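Local coordinates for outer surface protein (Borrelia burgdorferi, PDB 5IZT), which is an outer surface protein of the Lyme disease spirochaete whose precise role is unknown, its C-terminal fragment forming an all-helical domain of the BbCRASP-1-like family, at residues A[204-208]-A[209-213]; A[238-242]-A[243-247]; A[250-253]-A[254-257]. All coordinates share one frame; numbering follows the deposited sequence. Where two conformers were deposited one is given.

Contact 1 of 3, residues A[204-208]-A[209-213]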
loop_
_atom_site.group_PDB
_atom_site.type_symbol
_atom_site.label_atom_id
_atom_site.label_comp_id
_atom_site.label_asym_id
_atom_site.label_seq_id
_atom_site.Cartn_x
_atom_site.Cartn_y
_atom_site.Cartn_z
ATOM N N PHE A 204 -5.803 13.813 -10.139
ATOM C CA PHE A 204 -4.766 14.121 -9.169
ATOM C C PHE A 204 -3.459 14.389 -9.900
ATOM O O PHE A 204 -3.125 13.698 -10.865
ATOM C CB PHE A 204 -4.642 12.940 -8.209
ATOM C CG PHE A 204 -3.443 12.973 -7.312
ATOM C CD1 PHE A 204 -3.542 13.476 -6.028
ATOM C CD2 PHE A 204 -2.236 12.445 -7.732
ATOM C CE1 PHE A 204 -2.443 13.479 -5.188
ATOM C CE2 PHE A 204 -1.139 12.436 -6.901
ATOM C CZ PHE A 204 -1.240 12.958 -5.628
ATOM N N ARG A 205 -2.708 15.388 -9.431
ATOM C CA ARG A 205 -1.405 15.675 -10.011
ATOM C C ARG A 205 -0.385 15.964 -8.917
ATOM O O ARG A 205 -0.699 16.591 -7.903
ATOM C CB ARG A 205 -1.468 16.855 -10.988
ATOM C CG ARG A 205 -0.493 16.707 -12.144
ATOM C CD ARG A 205 -0.568 17.882 -13.098
ATOM N NE ARG A 205 0.232 17.671 -14.306
ATOM C CZ ARG A 205 1.511 18.018 -14.435
ATOM N NH1 ARG A 205 2.153 18.598 -13.428
ATOM N NH2 ARG A 205 2.149 17.787 -15.576
ATOM N N GLU A 206 0.828 15.464 -9.125
ATOM C CA GLU A 206 1.925 15.643 -8.178
ATOM C C GLU A 206 2.477 17.073 -8.240
ATOM O O GLU A 206 2.737 17.601 -9.325
ATOM C CB GLU A 206 3.006 14.619 -8.513
ATOM C CG GLU A 206 4.345 14.787 -7.875
ATOM C CD GLU A 206 5.294 13.674 -8.292
ATOM O OE1 GLU A 206 5.895 13.762 -9.388
ATOM O OE2 GLU A 206 5.458 12.723 -7.522
ATOM N N THR A 207 2.663 17.698 -7.076
ATOM C CA THR A 207 3.252 19.028 -7.026
ATOM C C THR A 207 4.749 18.974 -7.311
ATOM O O THR A 207 5.388 17.924 -7.237
ATOM C CB THR A 207 3.018 19.678 -5.669
ATOM O OG1 THR A 207 3.552 18.830 -4.651
ATOM C CG2 THR A 207 1.526 19.881 -5.430
ATOM N N TYR A 208 5.321 20.141 -7.633
ATOM C CA TYR A 208 6.729 20.149 -8.014
ATOM C C TYR A 208 7.617 19.651 -6.875
ATOM O O TYR A 208 8.575 18.905 -7.109
ATOM C CB TYR A 208 7.178 21.545 -8.458
ATOM C CG TYR A 208 8.602 21.508 -8.953
ATOM C CD1 TYR A 208 8.886 21.086 -10.250
ATOM C CD2 TYR A 208 9.666 21.851 -8.126
ATOM C CE1 TYR A 208 10.184 21.024 -10.716
ATOM C CE2 TYR A 208 10.971 21.792 -8.584
ATOM C CZ TYR A 208 11.223 21.381 -9.881
ATOM O OH TYR A 208 12.515 21.323 -10.350
ATOM N N ASP A 209 7.322 20.049 -5.636
ATOM C CA ASP A 209 8.128 19.586 -4.510
ATOM C C ASP A 209 7.700 18.202 -3.997
ATOM O O ASP A 209 8.112 17.820 -2.892
ATOM C CB ASP A 209 8.129 20.636 -3.376
ATOM C CG ASP A 209 6.772 20.805 -2.676
ATOM O OD1 ASP A 209 5.846 19.998 -2.872
ATOM O OD2 ASP A 209 6.628 21.781 -1.907
ATOM N N GLN A 210 6.897 17.465 -4.774
ATOM C CA GLN A 210 6.429 16.109 -4.431
ATOM C C GLN A 210 5.887 16.060 -2.996
ATOM O O GLN A 210 6.254 15.199 -2.189
ATOM C CB GLN A 210 7.548 15.073 -4.648
ATOM C CG GLN A 210 8.130 15.129 -6.068
ATOM C CD GLN A 210 9.473 14.405 -6.229
ATOM O OE1 GLN A 210 9.896 13.640 -5.366
ATOM N NE2 GLN A 210 10.147 14.663 -7.347
ATOM N N PHE A 211 5.016 17.026 -2.681
ATOM C CA PHE A 211 4.336 17.122 -1.384
ATOM C C PHE A 211 5.336 17.146 -0.224
ATOM O O PHE A 211 5.170 16.449 0.779
ATOM C CB PHE A 211 3.319 15.986 -1.217
ATOM C CG PHE A 211 2.339 15.891 -2.361
ATOM C CD1 PHE A 211 1.271 16.773 -2.453
ATOM C CD2 PHE A 211 2.505 14.935 -3.360
ATOM C CE1 PHE A 211 0.373 16.705 -3.524
ATOM C CE2 PHE A 211 1.619 14.858 -4.428
ATOM C CZ PHE A 211 0.548 15.745 -4.511
ATOM N N LYS A 212 6.376 17.970 -0.377
ATOM C CA LYS A 212 7.467 18.196 0.574
ATOM C C LYS A 212 8.345 16.964 0.744
ATOM O O LYS A 212 9.196 16.934 1.652
ATOM C CB LYS A 212 6.964 18.655 1.954
ATOM C CG LYS A 212 5.960 19.824 1.892
ATOM C CD LYS A 212 6.625 21.160 1.678
ATOM C CE LYS A 212 5.577 22.273 1.513
ATOM N NZ LYS A 212 4.758 22.117 0.263
ATOM N N MET A 213 8.173 15.941 -0.093
ATOM C CA MET A 213 9.002 14.751 0.001
ATOM C C MET A 213 10.087 14.677 -1.072
ATOM O O MET A 213 10.972 13.810 -0.973
ATOM C CB MET A 213 8.114 13.503 -0.037
ATOM C CG MET A 213 7.298 13.395 1.276
ATOM S SD MET A 213 6.212 11.964 1.365
ATOM C CE MET A 213 4.927 12.524 0.215
HETATM O O HOH W 1 3.006 20.237 -2.453
HETATM O O HOH W 2 9.284 16.834 -9.202
#

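Contact 2 of 3, residues A[238-242]-A[243-247]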
loop_
_atom_site.group_PDB
_atom_site.type_symbol
_atom_site.label_atom_id
_atom_site.label_comp_id
_atom_site.label_asym_id
_atom_site.label_seq_id
_atom_site.Cartn_x
_atom_site.Cartn_y
_atom_site.Cartn_z
ATOM N N LEU A 238 14.335 7.888 -5.768
ATOM C CA LEU A 238 12.869 7.915 -5.794
ATOM C C LEU A 238 12.319 9.325 -6.015
ATOM O O LEU A 238 11.177 9.470 -6.465
ATOM C CB LEU A 238 12.306 7.313 -4.491
ATOM C CG LEU A 238 10.793 7.201 -4.302
ATOM C CD1 LEU A 238 10.158 6.494 -5.513
ATOM C CD2 LEU A 238 10.464 6.467 -2.994
ATOM N N ASN A 239 13.113 10.366 -5.759
ATOM C CA ASN A 239 12.683 11.736 -6.012
ATOM C C ASN A 239 13.059 12.225 -7.406
ATOM O O ASN A 239 12.912 13.422 -7.688
ATOM C CB ASN A 239 13.294 12.691 -4.973
ATOM C CG ASN A 239 14.795 12.852 -5.158
ATOM O OD1 ASN A 239 15.428 12.039 -5.821
ATOM N ND2 ASN A 239 15.364 13.914 -4.595
ATOM N N SER A 240 13.533 11.340 -8.279
ATOM C CA SER A 240 14.119 11.794 -9.525
ATOM C C SER A 240 13.045 12.070 -10.576
ATOM O O SER A 240 11.907 11.590 -10.505
ATOM C CB SER A 240 15.130 10.768 -10.059
ATOM O OG SER A 240 14.481 9.533 -10.317
ATOM N N ASN A 241 13.435 12.860 -11.572
ATOM C CA ASN A 241 12.584 13.148 -12.721
ATOM C C ASN A 241 12.809 12.074 -13.785
ATOM O O ASN A 241 13.381 12.304 -14.848
ATOM C CB ASN A 241 12.878 14.542 -13.263
ATOM C CG ASN A 241 11.954 14.926 -14.397
ATOM O OD1 ASN A 241 10.872 14.355 -14.550
ATOM N ND2 ASN A 241 12.372 15.901 -15.199
ATOM N N THR A 242 12.359 10.871 -13.457
ATOM C CA THR A 242 12.388 9.730 -14.355
ATOM C C THR A 242 11.036 9.044 -14.306
ATOM O O THR A 242 10.355 9.080 -13.273
ATOM C CB THR A 242 13.479 8.719 -13.970
ATOM O OG1 THR A 242 13.203 8.212 -12.658
ATOM C CG2 THR A 242 14.856 9.366 -13.964
ATOM N N PRO A 243 10.608 8.431 -15.410
ATOM C CA PRO A 243 9.326 7.712 -15.396
ATOM C C PRO A 243 9.265 6.596 -14.364
ATOM O O PRO A 243 8.191 6.354 -13.796
ATOM C CB PRO A 243 9.210 7.181 -16.828
ATOM C CG PRO A 243 10.074 8.100 -17.649
ATOM C CD PRO A 243 11.223 8.461 -16.750
ATOM N N GLU A 244 10.384 5.909 -14.096
ATOM C CA GLU A 244 10.374 4.870 -13.068
ATOM C C GLU A 244 10.069 5.450 -11.693
ATOM O O GLU A 244 9.297 4.868 -10.924
ATOM C CB GLU A 244 11.709 4.118 -13.044
ATOM C CG GLU A 244 11.982 3.282 -14.268
ATOM C CD GLU A 244 13.372 2.688 -14.219
ATOM O OE1 GLU A 244 14.347 3.440 -14.437
ATOM O OE2 GLU A 244 13.493 1.479 -13.922
ATOM N N ALA A 245 10.663 6.602 -11.352
ATOM C CA ALA A 245 10.414 7.159 -10.032
ATOM C C ALA A 245 9.014 7.753 -9.940
ATOM O O ALA A 245 8.380 7.674 -8.882
ATOM C CB ALA A 245 11.475 8.203 -9.663
ATOM N N GLU A 246 8.528 8.395 -11.008
ATOM C CA GLU A 246 7.149 8.885 -10.968
ATOM C C GLU A 246 6.179 7.734 -10.713
ATOM O O GLU A 246 5.248 7.852 -9.904
ATOM C CB GLU A 246 6.798 9.596 -12.275
ATOM C CG GLU A 246 7.649 10.823 -12.562
ATOM C CD GLU A 246 7.587 11.270 -14.022
ATOM O OE1 GLU A 246 6.874 10.622 -14.818
ATOM O OE2 GLU A 246 8.271 12.262 -14.373
ATOM N N ASN A 247 6.403 6.606 -11.382
ATOM C CA ASN A 247 5.538 5.441 -11.199
ATOM C C ASN A 247 5.534 4.976 -9.746
ATOM O O ASN A 247 4.474 4.657 -9.185
ATOM C CB ASN A 247 6.005 4.313 -12.117
ATOM C CG ASN A 247 5.075 3.111 -12.083
ATOM O OD1 ASN A 247 3.957 3.173 -12.590
ATOM N ND2 ASN A 247 5.526 2.024 -11.480
#

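Contact 3 of 3, residues A[250-253]-A[254-257]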
loop_
_atom_site.group_PDB
_atom_site.type_symbol
_atom_site.label_atom_id
_atom_site.label_comp_id
_atom_site.label_asym_id
_atom_site.label_seq_id
_atom_site.Cartn_x
_atom_site.Cartn_y
_atom_site.Cartn_z
ATOM N N ASN A 250 3.832 7.282 -7.344
ATOM C CA ASN A 250 2.386 7.172 -7.471
ATOM C C ASN A 250 1.825 5.970 -6.724
ATOM O O ASN A 250 0.628 5.972 -6.397
ATOM C CB ASN A 250 1.995 7.144 -8.943
ATOM C CG ASN A 250 1.840 8.543 -9.511
ATOM O OD1 ASN A 250 2.799 9.307 -9.576
ATOM N ND2 ASN A 250 0.623 8.890 -9.901
ATOM N N LYS A 251 2.648 4.955 -6.425
ATOM C CA LYS A 251 2.157 3.883 -5.557
ATOM C C LYS A 251 1.895 4.403 -4.149
ATOM O O LYS A 251 0.948 3.961 -3.489
ATOM C CB LYS A 251 3.149 2.723 -5.516
ATOM C CG LYS A 251 3.509 2.209 -6.915
ATOM C CD LYS A 251 2.995 0.849 -7.174
ATOM C CE LYS A 251 3.338 0.415 -8.604
ATOM N NZ LYS A 251 2.145 0.527 -9.487
ATOM N N PHE A 252 2.749 5.307 -3.645
ATOM C CA PHE A 252 2.465 5.907 -2.342
ATOM C C PHE A 252 1.204 6.761 -2.401
ATOM O O PHE A 252 0.389 6.744 -1.468
ATOM C CB PHE A 252 3.635 6.760 -1.836
ATOM C CG PHE A 252 3.375 7.340 -0.479
ATOM C CD1 PHE A 252 3.411 6.519 0.658
ATOM C CD2 PHE A 252 3.026 8.680 -0.333
ATOM C CE1 PHE A 252 3.134 7.037 1.920
ATOM C CE2 PHE A 252 2.734 9.216 0.942
ATOM C CZ PHE A 252 2.801 8.391 2.066
ATOM N N TYR A 253 1.030 7.523 -3.475
ATOM C CA TYR A 253 -0.200 8.316 -3.614
ATOM C C TYR A 253 -1.424 7.415 -3.670
ATOM O O TYR A 253 -2.484 7.750 -3.117
ATOM C CB TYR A 253 -0.129 9.197 -4.862
ATOM C CG TYR A 253 1.092 10.097 -4.904
ATOM C CD1 TYR A 253 1.688 10.543 -3.729
ATOM C CD2 TYR A 253 1.670 10.471 -6.124
ATOM C CE1 TYR A 253 2.832 11.348 -3.758
ATOM C CE2 TYR A 253 2.826 11.292 -6.158
ATOM C CZ TYR A 253 3.387 11.724 -4.981
ATOM O OH TYR A 253 4.517 12.536 -5.008
ATOM N N ALA A 254 -1.298 6.266 -4.346
ATOM C CA ALA A 254 -2.403 5.316 -4.432
ATOM C C ALA A 254 -2.725 4.704 -3.074
ATOM O O ALA A 254 -3.896 4.451 -2.764
ATOM C CB ALA A 254 -2.071 4.218 -5.437
ATOM N N LEU A 255 -1.695 4.441 -2.265
ATOM C CA LEU A 255 -1.902 3.929 -0.915
ATOM C C LEU A 255 -2.734 4.894 -0.077
ATOM O O LEU A 255 -3.552 4.467 0.755
ATOM C CB LEU A 255 -0.541 3.688 -0.254
ATOM C CG LEU A 255 -0.543 3.316 1.223
ATOM C CD1 LEU A 255 -1.269 1.982 1.461
ATOM C CD2 LEU A 255 0.913 3.273 1.711
ATOM N N MET A 256 -2.529 6.198 -0.284
ATOM C CA MET A 256 -3.269 7.268 0.374
ATOM C C MET A 256 -4.530 7.662 -0.384
ATOM O O MET A 256 -5.090 8.739 -0.129
ATOM C CB MET A 256 -2.355 8.488 0.548
ATOM C CG MET A 256 -1.060 8.110 1.202
ATOM S SD MET A 256 -1.402 7.761 2.933
ATOM C CE MET A 256 -1.372 9.438 3.553
ATOM N N ASP A 257 -4.985 6.818 -1.321
ATOM C CA ASP A 257 -6.235 7.022 -2.067
ATOM C C ASP A 257 -6.262 8.344 -2.833
ATOM O O ASP A 257 -7.325 8.950 -3.026
ATOM C CB ASP A 257 -7.442 6.889 -1.140
ATOM C CG ASP A 257 -7.585 5.472 -0.588
ATOM O OD1 ASP A 257 -7.481 4.506 -1.373
ATOM O OD2 ASP A 257 -7.795 5.319 0.625
#

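Contact 1 of 3, residues A[204-208]-A[209-213]
Phe204 and Phe211 meet rim to rim where a type I beta turn, Thr207 to Gln210, folds back the long loop between helices 179-197 and 243-255. The side chains extend toward each other from opposing sides and neither ring covers the other: their planes are 25° apart, and Phe204 CZ lies 3.5 Å from Phe211 CZ. Thr207 stands roughly perpendicular to the Phe211 side chain, its OG1 over one ring face toward the rim. With OG1 held between its own backbone N and carbonyl carbon (chi1 57°), Thr207 also accepts a hydrogen bond from Phe211 N, 3.0 Å from OG1. The turn itself is closed by Gln210 N, 2.9 Å from Thr207 O and well above the carbonyl plane. Gln210 CG lies against the Glu206 carboxylate, whose OE2 takes Arg249 in a salt bridge and Tyr253 OH in a hydrogen bond; the Gln210 amide binds the backbone of Asn239. A type I' turn from Gln210 to Met213 shares Gln210 with the first. Within it, Lys212 NZ, also salt-bridged to Glu264, meets Asp209 OD2 on the syn side at 2.9 Å, while a water bridges Thr207 OG1 and Asp209 OD1.

Contact 2 of 3, residues A[238-242]-A[243-247]
Thr242 OG1 accepts a hydrogen bond from Ala245 N at 3.3 Å, and the methyl of Ala245 lies against the same oxygen, with CB 3.5 Å from OG1. The threonine's chi1 of 62° sets OG1 in the gap between its backbone N and carbonyl carbon, turned to the helix start. A second bond comes from one residue further on: Glu246 N lies 3.0 Å from Thr242 O, nearly in line with the carbonyl bond and with an N-H...O angle of 171°. Glu246 CG follows this bond back to within 3.3 Å of Thr242 O. Together these contacts make Thr242 the N-cap of helix 243-255, with Pro243 as the first helical residue, where the lack of an N-H costs no helical bond. Behind the cap, Thr242 OG1 donates to Ser240 OG at 3.0 Å, so the capping oxygen gives one bond and takes another, which restrains the hydroxyl's rotation. Ser240 OG in turn donates to the backbone oxygen of Gln237. Ala245 CB points back toward the preceding loop and lies 3.5 Å from Leu238 O. Farther out, Arg249 holds the loop through NH1, which donates to the backbone oxygens of Leu238 and Ser240.

Contact 3 of 3, residues A[250-253]-A[254-257]
The side chains of Phe252 and Met256 run alongside each other in the same direction and make a CH-pi contact: Met256 CG stands over one face of the Phe252 ring, 4.2 Å from its centroid and offset toward the rim. The methionine chain folds at its CB-CG bond (chi2 -72°), which brings Met256 SD 5.0 Å from the Phe252 ring centroid in an oblique Met-aromatic approach. Leu255 adds an apolar touch, with CD2 4.2 Å from Phe252 CD1. Among the backbone bonds, Ala254 N to Asn250 O and Leu255 N to Lys251 O continue the helical pattern, and Met256 N to Phe252 O, at 3.2 Å, is the last of the series. Helix 243-255 stops in a Schellman motif, with Asp257 as its C-prime residue at positive phi (58°). There Asp257 N turns back to Ala254 O at 3.0 Å, and Phe258 N closes the outer bond to Tyr253 O. Charged ends leave for other helices: Lys251 pairs with Glu298, and Asp257 forms a salt bridge with Arg343, which also donates to Ala254 O. On the apolar side Trp346 of helix 322-359 packs against Phe252, Leu255 and Met256, while Met287 and Leu291 of helix 280-316 meet the Phe252 ring.

Contacts 2 and 3 sit at the two ends of helix 243-255, and their chemistry differs with their depth. Contact 2, partly buried, its centre about 18 Å from the centre of the chain, is mainly polar, hydroxyls with backbone groups; contact 3, buried, its centre about 7 Å from that of the chain, is mainly apolar, with charged side chains at its margin. Contact 1 belongs to the preceding loop, as peripheral as contact 2, and combines a polar turn with an aromatic pair. It touches both others: contact 2 through the Gln210 amide, and contact 3 through Tyr253, whose ring packs against Phe204 and Phe211.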